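PDB 5UUJ: AlkZ from Streptomyces sahachiroi, which belongs to the AlkZ-like family of DNA glycosylase proteins, which are built from winged helix-turn-helix-type domains. Local coordinates for residues Val334-Val339 with Ser368-Arg373. Sequence-based numbering, arbitrary orientation.
Sequences VDQELV and SRLPVR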
ATOM      1  N   VAL A 334     -22.077  -3.043 -11.358  1.00 20.48           N
ATOM      2  CA  VAL A 334     -22.791  -4.152 -11.986  1.00 21.34           C
ATOM      3  C   VAL A 334     -23.619  -3.632 -13.161  1.00 23.11           C
ATOM      4  O   VAL A 334     -24.461  -2.748 -12.990  1.00 22.80           O
ATOM      5  CB  VAL A 334     -23.716  -4.874 -10.977  1.00 21.36           C
ATOM      6  CG1 VAL A 334     -24.397  -6.076 -11.629  1.00 22.37           C
ATOM      7  CG2 VAL A 334     -22.931  -5.308  -9.748  1.00 20.47           C
ATOM      8  N   ASP A 335     -23.371  -4.182 -14.348  1.00 23.30           N
ATOM      9  CA  ASP A 335     -24.068  -3.759 -15.559  1.00 24.64           C
ATOM     10  C   ASP A 335     -23.913  -2.247 -15.735  1.00 24.78           C
ATOM     11  O   ASP A 335     -24.858  -1.547 -16.100  1.00 25.74           O
ATOM     12  CB  ASP A 335     -25.545  -4.160 -15.487  1.00 25.40           C
ATOM     13  CG  ASP A 335     -26.223  -4.175 -16.849  1.00 27.03           C
ATOM     14  OD1 ASP A 335     -25.525  -4.093 -17.883  1.00 27.61           O
ATOM     15  OD2 ASP A 335     -27.467  -4.291 -16.881  1.00 29.51           O
ATOM     16  N   GLN A 336     -22.708  -1.761 -15.457  1.00 24.00           N
ATOM     17  CA  GLN A 336     -22.389  -0.337 -15.535  1.00 24.40           C
ATOM     18  C   GLN A 336     -23.343   0.508 -14.692  1.00 23.97           C
ATOM     19  O   GLN A 336     -23.702   1.628 -15.062  1.00 25.36           O
ATOM     20  CB  GLN A 336     -22.404   0.130 -16.991  1.00 26.14           C
ATOM     21  CG  GLN A 336     -21.327  -0.521 -17.845  1.00 31.29           C
ATOM     22  CD  GLN A 336     -19.925  -0.280 -17.303  1.00 34.97           C
ATOM     23  OE1 GLN A 336     -19.117  -1.204 -17.209  1.00 36.85           O
ATOM     24  NE2 GLN A 336     -19.633   0.965 -16.941  1.00 30.35           N
ATOM     25  N   GLU A 337     -23.753  -0.053 -13.561  1.00 23.07           N
ATOM     26  CA  GLU A 337     -24.490   0.682 -12.548  1.00 22.86           C
ATOM     27  C   GLU A 337     -23.732   0.560 -11.233  1.00 22.86           C
ATOM     28  O   GLU A 337     -23.162  -0.491 -10.940  1.00 20.72           O
ATOM     29  CB  GLU A 337     -25.916   0.147 -12.399  1.00 23.66           C
ATOM     30  CG  GLU A 337     -26.759   0.255 -13.658  1.00 25.31           C
ATOM     31  CD  GLU A 337     -28.213  -0.111 -13.413  1.00 29.74           C
ATOM     32  OE1 GLU A 337     -28.475  -1.225 -12.912  1.00 31.80           O
ATOM     33  OE2 GLU A 337     -29.096   0.719 -13.714  1.00 31.25           O
ATOM     34  N   LEU A 338     -23.709   1.633 -10.450  1.00 21.05           N
ATOM     35  CA  LEU A 338     -23.050   1.599  -9.151  1.00 20.68           C
ATOM     36  C   LEU A 338     -24.047   1.109  -8.109  1.00 22.25           C
ATOM     37  O   LEU A 338     -24.949   1.840  -7.703  1.00 20.49           O
ATOM     38  CB  LEU A 338     -22.491   2.977  -8.780  1.00 21.32           C
ATOM     39  CG  LEU A 338     -21.329   2.958  -7.777  1.00 20.57           C
ATOM     40  CD1 LEU A 338     -20.471   4.204  -7.922  1.00 18.94           C
ATOM     41  CD2 LEU A 338     -21.827   2.821  -6.344  1.00 20.60           C
ATOM     42  N   VAL A 339     -23.884  -0.147  -7.702  1.00 19.48           N
ATOM     43  CA  VAL A 339     -24.772  -0.774  -6.736  1.00 19.79           C
ATOM     44  C   VAL A 339     -24.202  -0.634  -5.332  1.00 18.98           C
ATOM     45  O   VAL A 339     -23.150  -1.192  -5.026  1.00 18.43           O
ATOM     46  CB  VAL A 339     -24.990  -2.266  -7.058  1.00 21.00           C
ATOM     47  CG1 VAL A 339     -25.963  -2.894  -6.072  1.00 20.80           C
ATOM     48  CG2 VAL A 339     -25.502  -2.430  -8.478  1.00 21.11           C
ATOM     49  N   SER A 368     -19.249   7.641 -18.989  1.00 30.52           N
ATOM     50  CA  SER A 368     -20.008   8.884 -18.934  1.00 28.31           C
ATOM     51  C   SER A 368     -20.946   8.959 -17.735  1.00 30.70           C
ATOM     52  O   SER A 368     -21.152  10.034 -17.169  1.00 28.08           O
ATOM     53  CB  SER A 368     -20.814   9.059 -20.222  1.00 31.57           C
ATOM     54  OG  SER A 368     -21.784  10.079 -20.076  1.00 39.70           O
ATOM     55  N   ARG A 369     -21.518   7.823 -17.350  1.00 35.27           N
ATOM     56  CA  ARG A 369     -22.522   7.804 -16.293  1.00 35.61           C
ATOM     57  C   ARG A 369     -22.551   6.476 -15.555  1.00 37.31           C
ATOM     58  O   ARG A 369     -22.315   5.418 -16.139  1.00 37.64           O
ATOM     59  CB  ARG A 369     -23.912   8.089 -16.873  1.00 40.37           C
ATOM     60  CG  ARG A 369     -24.739   9.069 -16.052  1.00 44.57           C
ATOM     61  CD  ARG A 369     -26.239   8.859 -16.242  1.00 47.39           C
ATOM     62  NE  ARG A 369     -26.608   8.628 -17.638  1.00 52.89           N
ATOM     63  CZ  ARG A 369     -26.780   9.585 -18.546  1.00 57.34           C
ATOM     64  NH1 ARG A 369     -26.606  10.860 -18.220  1.00 58.44           N
ATOM     65  NH2 ARG A 369     -27.124   9.265 -19.788  1.00 54.64           N
ATOM     66  N   LEU A 370     -22.845   6.550 -14.262  1.00 22.24           N
ATOM     67  CA  LEU A 370     -23.085   5.368 -13.449  1.00 22.76           C
ATOM     68  C   LEU A 370     -24.366   5.557 -12.644  1.00 21.96           C
ATOM     69  O   LEU A 370     -24.334   6.136 -11.559  1.00 21.31           O
ATOM     70  CB  LEU A 370     -21.904   5.096 -12.511  1.00 19.52           C
ATOM     71  CG  LEU A 370     -20.619   4.515 -13.113  1.00 19.56           C
ATOM     72  CD1 LEU A 370     -19.561   4.372 -12.029  1.00 18.84           C
ATOM     73  CD2 LEU A 370     -20.858   3.170 -13.791  1.00 20.01           C
ATOM     74  N   PRO A 371     -25.504   5.086 -13.181  1.00 23.63           N
ATOM     75  CA  PRO A 371     -26.745   5.119 -12.402  1.00 24.48           C
ATOM     76  C   PRO A 371     -26.575   4.409 -11.064  1.00 23.30           C
ATOM     77  O   PRO A 371     -25.838   3.426 -10.986  1.00 22.54           O
ATOM     78  CB  PRO A 371     -27.747   4.386 -13.301  1.00 26.62           C
ATOM     79  CG  PRO A 371     -27.207   4.542 -14.680  1.00 27.37           C
ATOM     80  CD  PRO A 371     -25.714   4.548 -14.537  1.00 25.25           C
ATOM     81  N   VAL A 372     -27.240   4.916 -10.031  1.00 23.68           N
ATOM     82  CA  VAL A 372     -27.108   4.380  -8.681  1.00 25.94           C
ATOM     83  C   VAL A 372     -28.301   3.511  -8.297  1.00 26.13           C
ATOM     84  O   VAL A 372     -29.450   3.842  -8.591  1.00 28.32           O
ATOM     85  CB  VAL A 372     -26.968   5.514  -7.639  1.00 24.15           C
ATOM     86  CG1 VAL A 372     -26.926   4.950  -6.215  1.00 25.63           C
ATOM     87  CG2 VAL A 372     -25.726   6.336  -7.914  1.00 23.05           C
ATOM     88  N   ARG A 373     -28.005   2.396  -7.639  1.00 26.65           N
ATOM     89  CA  ARG A 373     -29.018   1.582  -6.980  1.00 31.73           C
ATOM     90  C   ARG A 373     -28.550   1.294  -5.561  1.00 31.91           C
ATOM     91  O   ARG A 373     -27.445   0.792  -5.359  1.00 31.46           O
ATOM     92  CB  ARG A 373     -29.273   0.274  -7.740  1.00 29.26           C
ATOM     93  CG  ARG A 373     -29.939   0.468  -9.095  1.00 31.76           C
ATOM     94  CD  ARG A 373     -30.534  -0.823  -9.642  1.00 37.77           C
ATOM     95  NE  ARG A 373     -29.512  -1.801 -10.024  1.00 34.44           N
ATOM     96  CZ  ARG A 373     -29.209  -2.904  -9.338  1.00 36.15           C
ATOM     97  NH1 ARG A 373     -29.840  -3.206  -8.209  1.00 36.52           N
ATOM     98  NH2 ARG A 373     -28.264  -3.719  -9.791  1.00 36.69           N
TER
HETATM   99  O   HOH W   1     -26.940  -3.336 -12.032  1.00 27.39           O
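Glu-337 and Arg-373 meet through two like first torsions: in each, CG stands anti to the carbonyl carbon (chi1 -61° and -68°), and a bend at chi3 of -69° then sets the arginine NE beside the carboxylate. The salt bridge from NE to Glu-337 OE1 spans 3.1 Å; OE1 lies at the guanidinium edge, near its plane, whereas NE comes to OE1 from above the carboxylate plane. A water donates to OE1 and to Val-334 O and accepts from Arg-373 NH2, linking the ion pair to the turn that Val-334 and Glu-337 close with mutual backbone bonds. Over one guanidinium face lies Val-339 CG2, 3.3 Å from NH2. Parallel strand pairing underlies these contacts: Leu-338 N donates to Pro-371 O at 2.8 Å, and Leu-338 O accepts from Arg-373 N at 3.1 Å. On the sheet face of Leu-338 and Val-372, opposite Val-339 and Arg-373, Leu-338 CD1 lies 4.2 Å from Leu-370 CD1 of the incoming loop; Leu-370 CD2 separately rests against Gln-336 O at the turn. The pairing closes a beta-alpha-beta unit in which helix 351-365 receives Leu-370 and Val-372; strand 326-334 flanks 337-342 on its other side, leaving 372-374 outermost in the mixed sheet.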